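Local coordinates for protein histidine kinase (Methanosarcina mazei, PDB 3LIA) that probably transfers phosphate from ATP to a protein histidine as a membrane sensor kinase, of which this piece is the Cache sensor region, at residues D98-F103 / V120-S125; I148-Y153 / G168-L173; E221-A226 / V249-E254. All blocks are in the same frame, centred on the assembly; numbering follows the deposited sequence.

In the fold
The three contacts follow one another along the chain, each closing before the next opens, all in the Cache region of the kinase. Contact 1 joins two loops at one end, around strands 105-108 and 115-118. Contact 2 lies in the hairpin of strands 148-159 and 162-172, part of the same antiparallel sheet. The centres of contact 1 and contact 2 are about 19 Å apart. One bis-tris molecule bonds both V120 N of contact 1 and D170 of contact 2. Contact 3 packs helix 221-231 on the second, four-stranded sheet; its centre is about 41 Å from that of contact 1 and about 27 Å from that of contact 2. Helix 13-49 touches contacts 2 and 3, so it spans both sheets of this double Cache piece.

Contact 1 (D98-F103 / V120-S125); sequences DSTGRF and VHYDSS. With SO4 (sulfate ion), chain E; SO4 (sulfate ion), chain D.
Y122 donates its OH to OD2 of D98 at 2.6 Å, on the syn lone pair of that oxygen. D98 OD2 lies in the plane of the Y122 ring, at its edge. A salt bridge, R102 NH2 to D123 OD1 at 2.7 Å, is the second bond between the loops. It is bent, with an N-H...O angle of 140°, and the oxygen is tilted from the guanidinium plane.

R102 also packs on Y122. CE1 of Y122 stands 3.4 Å above the R102 guanidinium plane, over its centre. The planes are 69° apart, so the groups are not stacked flat.

One loop leads to strand 105-108, the other to helix 126-134. D98 to G101 form a type I beta turn. D98 CG sits between the backbone N and carbonyl carbon (chi1 59°), which lets OD1 fold back on T100 while OD2 faces Y122. T100 OG1 donates to the syn lone pair of D98 OD1 at 2.7 Å. T100 N reaches D98 OD1 from above the carboxylate plane at 2.8 Å, an Asx turn. The two bonds probably fix the carboxylate's rotation. R102 N donates to T100 OG1, an ST turn. R102 NH1 bonds Y79 O.

S99 N donates to a sulfate ion, probably from the crystallisation liquor; another lies beside S124.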
# COMPACT_ATOMS: atom_id res chain seq x y z
N ASP A 98 -17.22 -14.88 -11.94
CA ASP A 98 -16.94 -14.81 -13.37
C ASP A 98 -17.18 -16.17 -13.94
O ASP A 98 -17.87 -17.02 -13.28
CB ASP A 98 -15.50 -14.35 -13.64
CG ASP A 98 -14.42 -15.25 -13.00
OD1 ASP A 98 -14.62 -16.47 -12.74
OD2 ASP A 98 -13.30 -14.71 -12.81
N SER A 99 -16.68 -16.39 -15.17
CA SER A 99 -16.99 -17.60 -15.87
C SER A 99 -16.29 -18.81 -15.29
O SER A 99 -16.64 -19.94 -15.62
CB SER A 99 -16.66 -17.46 -17.35
OG SER A 99 -15.28 -17.13 -17.44
N THR A 100 -15.30 -18.62 -14.41
CA THR A 100 -14.71 -19.83 -13.76
C THR A 100 -15.57 -20.40 -12.59
O THR A 100 -15.47 -21.57 -12.21
CB THR A 100 -13.27 -19.56 -13.22
OG1 THR A 100 -13.36 -18.76 -12.05
CG2 THR A 100 -12.42 -18.83 -14.27
N GLY A 101 -16.41 -19.58 -11.96
CA GLY A 101 -17.01 -20.04 -10.72
C GLY A 101 -16.03 -20.08 -9.51
O GLY A 101 -16.39 -20.42 -8.43
N ARG A 102 -14.79 -19.71 -9.67
CA ARG A 102 -13.95 -19.66 -8.50
C ARG A 102 -14.53 -18.60 -7.51
O ARG A 102 -15.21 -17.66 -7.92
CB ARG A 102 -12.58 -19.16 -8.88
CG ARG A 102 -11.69 -20.18 -9.61
CD ARG A 102 -10.37 -19.90 -8.92
NE ARG A 102 -9.46 -19.76 -9.96
CZ ARG A 102 -8.22 -19.38 -9.88
NH1 ARG A 102 -7.62 -18.97 -8.76
NH2 ARG A 102 -7.61 -19.40 -11.05
N PHE A 103 -14.19 -18.76 -6.23
CA PHE A 103 -14.69 -17.84 -5.22
C PHE A 103 -13.70 -16.71 -5.17
O PHE A 103 -12.65 -16.85 -4.61
CB PHE A 103 -14.85 -18.53 -3.88
CG PHE A 103 -15.62 -17.71 -2.87
CD1 PHE A 103 -16.80 -17.02 -3.25
CD2 PHE A 103 -15.24 -17.72 -1.52
CE1 PHE A 103 -17.56 -16.33 -2.30
CE2 PHE A 103 -15.98 -16.97 -0.60
CZ PHE A 103 -17.15 -16.30 -0.99
N VAL A 120 -10.11 -9.76 -10.76
CA VAL A 120 -9.61 -10.00 -12.12
C VAL A 120 -8.10 -10.14 -12.04
O VAL A 120 -7.46 -9.62 -11.10
CB VAL A 120 -9.98 -8.80 -13.04
CG1 VAL A 120 -11.50 -8.70 -13.23
CG2 VAL A 120 -9.46 -7.50 -12.48
N HIS A 121 -7.53 -10.84 -13.01
CA HIS A 121 -6.06 -11.00 -13.10
C HIS A 121 -5.44 -11.76 -11.94
O HIS A 121 -4.29 -11.53 -11.64
CB HIS A 121 -5.38 -9.64 -13.11
CG HIS A 121 -5.79 -8.80 -14.26
ND1 HIS A 121 -6.13 -7.47 -14.12
CD2 HIS A 121 -6.01 -9.12 -15.56
CE1 HIS A 121 -6.49 -6.99 -15.31
NE2 HIS A 121 -6.42 -7.97 -16.19
N TYR A 122 -6.23 -12.56 -11.23
CA TYR A 122 -5.65 -13.29 -10.11
C TYR A 122 -4.64 -14.36 -10.65
O TYR A 122 -3.77 -14.83 -9.89
CB TYR A 122 -6.74 -13.95 -9.27
CG TYR A 122 -7.97 -14.50 -10.09
CD1 TYR A 122 -7.94 -15.79 -10.62
CD2 TYR A 122 -9.10 -13.74 -10.31
CE1 TYR A 122 -9.00 -16.32 -11.36
CE2 TYR A 122 -10.18 -14.25 -11.08
CZ TYR A 122 -10.14 -15.54 -11.57
OH TYR A 122 -11.17 -16.10 -12.30
N ASP A 123 -4.78 -14.79 -11.91
CA ASP A 123 -3.81 -15.76 -12.42
C ASP A 123 -2.49 -15.11 -12.78
O ASP A 123 -1.56 -15.81 -13.11
CB ASP A 123 -4.29 -16.54 -13.65
CG ASP A 123 -5.37 -17.56 -13.31
OD1 ASP A 123 -5.54 -17.96 -12.11
OD2 ASP A 123 -6.07 -17.95 -14.28
N SER A 124 -2.36 -13.78 -12.71
CA SER A 124 -1.11 -13.17 -13.16
C SER A 124 -0.65 -12.00 -12.32
O SER A 124 0.51 -11.62 -12.32
CB SER A 124 -1.23 -12.76 -14.63
OG SER A 124 -2.14 -11.67 -14.77
N SER A 125 -1.55 -11.38 -11.59
CA SER A 125 -1.16 -10.18 -10.89
C SER A 125 -0.55 -10.45 -9.48
O SER A 125 -0.95 -11.38 -8.79
CB SER A 125 -2.40 -9.31 -10.76
OG SER A 125 -2.08 -7.98 -10.77
S SO4 E . -15.20 -13.71 -17.54
O1 SO4 E . -14.40 -12.49 -17.38
O2 SO4 E . -14.73 -14.85 -16.78
O3 SO4 E . -15.13 -14.07 -18.94
O4 SO4 E . -16.59 -13.41 -17.11
S SO4 D . -4.88 -12.88 -16.68
O1 SO4 D . -4.13 -12.93 -15.45
O2 SO4 D . -5.93 -13.91 -16.68
O3 SO4 D . -3.98 -13.11 -17.80
O4 SO4 D . -5.50 -11.56 -16.81

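Contact 2 (I148-Y153 / G168-L173); sequences IFMVSY and GVDVPL. With BTB (2-[bis-(2-hydroxy-ethyl)-amino]-2-hydroxymethyl-propane-1,3-diol), chain C.
The Y153 ring meets two valines of the partner strand obliquely. CE2 of Y153 is 3.3 Å from V171 CG2, and V169 CG2 lies near its CB and CD2. The F149 ring also meets its partner obliquely, with CD2 3.9 Å from L173 CB. F144 of the neighbouring strand 143-145 meets the F149 ring, planes about 35° apart.

The segments are the two strands of an antiparallel beta hairpin, 148-159 and 162-172, in the larger Cache sheet. Their backbones pair at V151 with V171 and Y153 with V169, both hydrogen-bonded pairs. M150 with P172 and S152 with D170 are non-hydrogen-bonded pairs. L173 N adds a bond to F149 O just beyond the last strand residue.

V151, Y153, V169 and V171 line one face of the sheet, where helix 13-49 packs on Y153 and V171. L173 reaches the same apolar group, its CD1 3.6 Å from V151 CG1.

M150, S152, D170 and P172 line the other face. The carboxylate of D170 holds a buffer molecule, bis-tris, probably from the crystallisation liquor. Hydroxyl O8 of bis-tris donates to D170 OD1 at 2.7 Å, and O6 donates to D170 OD2 at 2.6 Å. OD2 also bonds Y106 OH. With an alanine in place of D170, the two bis-tris hydroxyls and Y106 OH would probably lose their acceptors. The chi1 of S152, 177°, sends OG to D154 OD2 and beside D170 OD1. The bis-tris, also bonded by Y143 OH and V120 N, sits where a ligand pocket would be expected in a Cache sensor; that this is the natural site is an inference. Beside it, M150 SD lies 3.8 Å from D170 OD2.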
# COMPACT_ATOMS: atom_id res chain seq x y z
N ILE A 148 -8.96 5.57 -8.60
CA ILE A 148 -8.65 5.65 -7.16
C ILE A 148 -7.18 5.28 -6.95
O ILE A 148 -6.76 4.26 -7.45
CB ILE A 148 -9.52 4.69 -6.30
CG1 ILE A 148 -11.08 5.01 -6.40
CG2 ILE A 148 -8.98 4.68 -4.79
CD1 ILE A 148 -11.51 6.52 -6.08
N PHE A 149 -6.43 6.11 -6.25
CA PHE A 149 -5.00 5.87 -5.98
C PHE A 149 -4.92 5.01 -4.70
O PHE A 149 -5.41 5.39 -3.65
CB PHE A 149 -4.28 7.21 -5.74
CG PHE A 149 -2.73 7.06 -5.61
CD1 PHE A 149 -1.98 6.35 -6.56
CD2 PHE A 149 -2.07 7.70 -4.55
CE1 PHE A 149 -0.58 6.22 -6.44
CE2 PHE A 149 -0.67 7.63 -4.42
CZ PHE A 149 0.09 6.88 -5.38
N MET A 150 -4.23 3.89 -4.78
CA MET A 150 -4.31 2.96 -3.66
C MET A 150 -3.17 1.95 -3.60
O MET A 150 -2.37 1.80 -4.52
CB MET A 150 -5.66 2.21 -3.76
CG MET A 150 -5.62 1.24 -4.92
SD MET A 150 -7.17 0.22 -5.07
CE MET A 150 -8.19 1.43 -5.69
N VAL A 151 -3.15 1.18 -2.53
CA VAL A 151 -2.32 0.00 -2.48
C VAL A 151 -3.17 -1.14 -1.92
O VAL A 151 -4.25 -0.94 -1.32
CB VAL A 151 -1.09 0.11 -1.48
CG1 VAL A 151 0.10 0.99 -2.07
CG2 VAL A 151 -1.57 0.54 -0.05
N SER A 152 -2.62 -2.33 -2.08
CA SER A 152 -3.35 -3.52 -1.74
C SER A 152 -2.49 -4.35 -0.79
O SER A 152 -1.30 -4.54 -1.07
CB SER A 152 -3.55 -4.31 -3.03
OG SER A 152 -4.21 -5.53 -2.70
N TYR A 153 -3.08 -4.83 0.30
CA TYR A 153 -2.37 -5.73 1.27
C TYR A 153 -2.95 -7.12 1.14
O TYR A 153 -4.18 -7.28 1.19
CB TYR A 153 -2.65 -5.31 2.73
CG TYR A 153 -2.17 -3.94 3.20
CD1 TYR A 153 -1.10 -3.84 4.14
CD2 TYR A 153 -2.76 -2.75 2.74
CE1 TYR A 153 -0.61 -2.57 4.59
CE2 TYR A 153 -2.27 -1.45 3.20
CZ TYR A 153 -1.20 -1.41 4.11
OH TYR A 153 -0.73 -0.23 4.53
N GLY A 168 -7.47 -10.11 1.25
CA GLY A 168 -6.80 -8.81 0.92
C GLY A 168 -7.65 -7.61 1.27
O GLY A 168 -8.88 -7.75 1.43
N VAL A 169 -7.03 -6.43 1.39
CA VAL A 169 -7.77 -5.20 1.57
C VAL A 169 -7.12 -4.15 0.67
O VAL A 169 -5.84 -4.16 0.46
CB VAL A 169 -7.83 -4.73 3.03
CG1 VAL A 169 -8.53 -5.79 3.95
CG2 VAL A 169 -6.39 -4.37 3.54
N ASP A 170 -7.98 -3.33 0.07
CA ASP A 170 -7.49 -2.28 -0.81
C ASP A 170 -7.54 -1.00 0.00
O ASP A 170 -8.57 -0.74 0.64
CB ASP A 170 -8.42 -2.13 -2.01
CG ASP A 170 -8.04 -3.08 -3.16
OD1 ASP A 170 -6.99 -3.72 -3.10
OD2 ASP A 170 -8.75 -3.16 -4.16
N VAL A 171 -6.49 -0.21 -0.03
CA VAL A 171 -6.43 0.94 0.89
C VAL A 171 -6.18 2.23 0.10
O VAL A 171 -5.12 2.43 -0.41
CB VAL A 171 -5.25 0.74 1.89
CG1 VAL A 171 -5.04 1.99 2.78
CG2 VAL A 171 -5.45 -0.56 2.73
N PRO A 172 -7.17 3.14 0.04
CA PRO A 172 -6.85 4.34 -0.75
C PRO A 172 -5.79 5.26 -0.10
O PRO A 172 -5.71 5.31 1.12
CB PRO A 172 -8.18 5.05 -0.84
CG PRO A 172 -9.01 4.53 0.28
CD PRO A 172 -8.54 3.14 0.58
N LEU A 173 -5.06 6.02 -0.89
CA LEU A 173 -3.92 6.75 -0.35
C LEU A 173 -4.08 8.25 -0.44
O LEU A 173 -3.15 9.03 -0.12
CB LEU A 173 -2.65 6.26 -0.97
CG LEU A 173 -2.29 4.80 -0.55
CD1 LEU A 173 -1.08 4.32 -1.31
CD2 LEU A 173 -2.01 4.71 0.95
C1 BTB C . -7.91 -6.94 -9.72
O1 BTB C . -9.34 -7.12 -9.38
C2 BTB C . -7.35 -5.63 -9.10
C3 BTB C . -7.66 -4.41 -9.91
O3 BTB C . -7.22 -4.76 -11.17
C4 BTB C . -5.83 -5.78 -9.10
O4 BTB C . -5.35 -4.44 -8.89
N BTB C . -7.81 -5.36 -7.74
C5 BTB C . -9.09 -4.64 -7.57
C6 BTB C . -8.77 -3.17 -7.52
O6 BTB C . -7.70 -3.02 -6.57
C7 BTB C . -7.79 -6.59 -6.89
C8 BTB C . -7.62 -6.30 -5.37
O8 BTB C . -6.51 -5.45 -5.12

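Contact 3 (E221-A226 / V249-E254); sequences EEIKNA and VIMFYE
A226 points its methyl group at the ring of Y253. A226 CB is 3.6 Å from CE2 of the ring. The carbonyl oxygen A226 O lies over one face, 4.1 Å above the ring plane and offset toward the rim. A226 CB is on the same side of that plane, also toward the rim. CG of Y253 lies between its backbone N and carbonyl carbon (chi1 48°). From there the ring extends toward the helix, and its hydroxyl passes alongside A226, with OH 3.8 Å from A226 CA. The hydroxyl then bonds D229 OD2, further along the same helix. That bond ties the far end of the ring to the helix it packs against.

M251 comes from the same side of the strand, two residues earlier. Its chi1 of 168° carries the chain out toward the helix, and it bends at the last torsion, next to the sulfur. M251 SD lies 4.2 Å from A226 CB, while its methyl CE meets I223 CG1 at 4.3 Å. A226 therefore touches both strand side chains, and I223 adds another apolar contact.

The interface is mainly apolar packing of a helix on a sheet. The segments run nearly parallel, 9° apart, with their axes 10.5 Å from each other. Strand 247-256 lies between 261-268 and 236-242 in the four-stranded antiparallel sheet. I223 and M251 both also touch I240 of strand 236-242. On the sheet's other face, helix 13-49 packs against I250, F252 and E254.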
# COMPACT_ATOMS: atom_id res chain seq x y z
N GLU A 221 22.54 12.29 -8.96
CA GLU A 221 23.18 11.26 -8.17
C GLU A 221 22.65 11.07 -6.74
O GLU A 221 22.38 9.92 -6.31
CB GLU A 221 24.64 11.59 -8.10
CG GLU A 221 25.43 10.54 -7.39
CD GLU A 221 25.42 9.27 -8.16
OE1 GLU A 221 24.91 9.29 -9.32
OE2 GLU A 221 25.92 8.25 -7.61
N GLU A 222 22.55 12.17 -6.00
CA GLU A 222 22.11 12.11 -4.63
C GLU A 222 20.68 11.52 -4.49
O GLU A 222 20.41 10.83 -3.53
CB GLU A 222 22.19 13.47 -3.93
CG GLU A 222 23.60 14.00 -3.69
CD GLU A 222 24.25 14.52 -4.96
OE1 GLU A 222 23.59 14.73 -5.98
OE2 GLU A 222 25.48 14.73 -4.94
N ILE A 223 19.81 11.78 -5.46
CA ILE A 223 18.39 11.37 -5.39
C ILE A 223 18.28 9.89 -5.71
O ILE A 223 17.63 9.14 -4.96
CB ILE A 223 17.53 12.25 -6.31
CG1 ILE A 223 17.69 13.71 -5.86
CG2 ILE A 223 16.00 11.83 -6.32
CD1 ILE A 223 16.80 14.72 -6.62
N LYS A 224 18.98 9.46 -6.76
CA LYS A 224 19.22 8.03 -7.01
C LYS A 224 19.79 7.23 -5.82
O LYS A 224 19.42 6.06 -5.62
CB LYS A 224 20.09 7.81 -8.25
CG LYS A 224 19.50 8.45 -9.44
CD LYS A 224 19.79 7.68 -10.72
CE LYS A 224 18.67 7.88 -11.74
NZ LYS A 224 18.04 6.53 -12.13
N ASN A 225 20.70 7.85 -5.05
CA ASN A 225 21.28 7.25 -3.86
C ASN A 225 20.23 7.13 -2.71
O ASN A 225 20.19 6.14 -1.95
CB ASN A 225 22.44 8.12 -3.36
CG ASN A 225 23.69 8.07 -4.29
OD1 ASN A 225 23.76 7.24 -5.22
ND2 ASN A 225 24.66 8.94 -4.04
N ALA A 226 19.40 8.16 -2.58
CA ALA A 226 18.31 8.12 -1.61
C ALA A 226 17.37 6.98 -2.02
O ALA A 226 16.94 6.19 -1.18
CB ALA A 226 17.57 9.51 -1.57
N VAL A 249 19.32 21.88 -0.64
CA VAL A 249 18.37 21.35 0.33
C VAL A 249 18.97 20.06 0.93
O VAL A 249 19.82 19.37 0.31
CB VAL A 249 16.99 21.06 -0.33
CG1 VAL A 249 16.34 22.37 -0.78
CG2 VAL A 249 17.15 20.09 -1.54
N ILE A 250 18.55 19.75 2.15
CA ILE A 250 18.87 18.45 2.70
C ILE A 250 17.57 17.59 2.64
O ILE A 250 16.49 18.03 3.08
CB ILE A 250 19.36 18.54 4.15
CG1 ILE A 250 20.44 19.64 4.32
CG2 ILE A 250 19.89 17.15 4.61
CD1 ILE A 250 21.68 19.36 3.43
N MET A 251 17.69 16.39 2.09
CA MET A 251 16.53 15.51 1.95
C MET A 251 16.75 14.35 2.95
O MET A 251 17.69 13.53 2.79
CB MET A 251 16.38 15.04 0.48
CG MET A 251 15.39 13.93 0.32
SD MET A 251 15.47 13.09 -1.30
CE MET A 251 15.38 14.54 -2.37
N PHE A 252 15.96 14.38 4.02
CA PHE A 252 15.94 13.35 5.05
C PHE A 252 14.84 12.32 4.73
O PHE A 252 13.67 12.70 4.47
CB PHE A 252 15.56 13.99 6.37
CG PHE A 252 16.53 15.09 6.84
CD1 PHE A 252 17.62 14.78 7.61
CD2 PHE A 252 16.31 16.41 6.50
CE1 PHE A 252 18.49 15.79 8.04
CE2 PHE A 252 17.14 17.40 6.95
CZ PHE A 252 18.23 17.10 7.70
N TYR A 253 15.18 11.04 4.80
CA TYR A 253 14.20 9.96 4.52
C TYR A 253 14.35 8.85 5.59
O TYR A 253 15.50 8.49 5.96
CB TYR A 253 14.38 9.41 3.14
CG TYR A 253 15.82 9.08 2.82
CD1 TYR A 253 16.32 7.78 3.03
CD2 TYR A 253 16.69 10.05 2.31
CE1 TYR A 253 17.61 7.44 2.74
CE2 TYR A 253 18.00 9.71 2.01
CZ TYR A 253 18.45 8.41 2.23
OH TYR A 253 19.75 8.08 1.95
N GLU A 254 13.20 8.39 6.11
CA GLU A 254 13.19 7.40 7.21
C GLU A 254 12.19 6.32 6.85
O GLU A 254 11.12 6.63 6.31
CB GLU A 254 12.78 8.10 8.53
CG GLU A 254 13.95 8.87 9.25
CD GLU A 254 15.20 8.01 9.46
OE1 GLU A 254 15.09 6.79 9.65
OE2 GLU A 254 16.34 8.57 9.43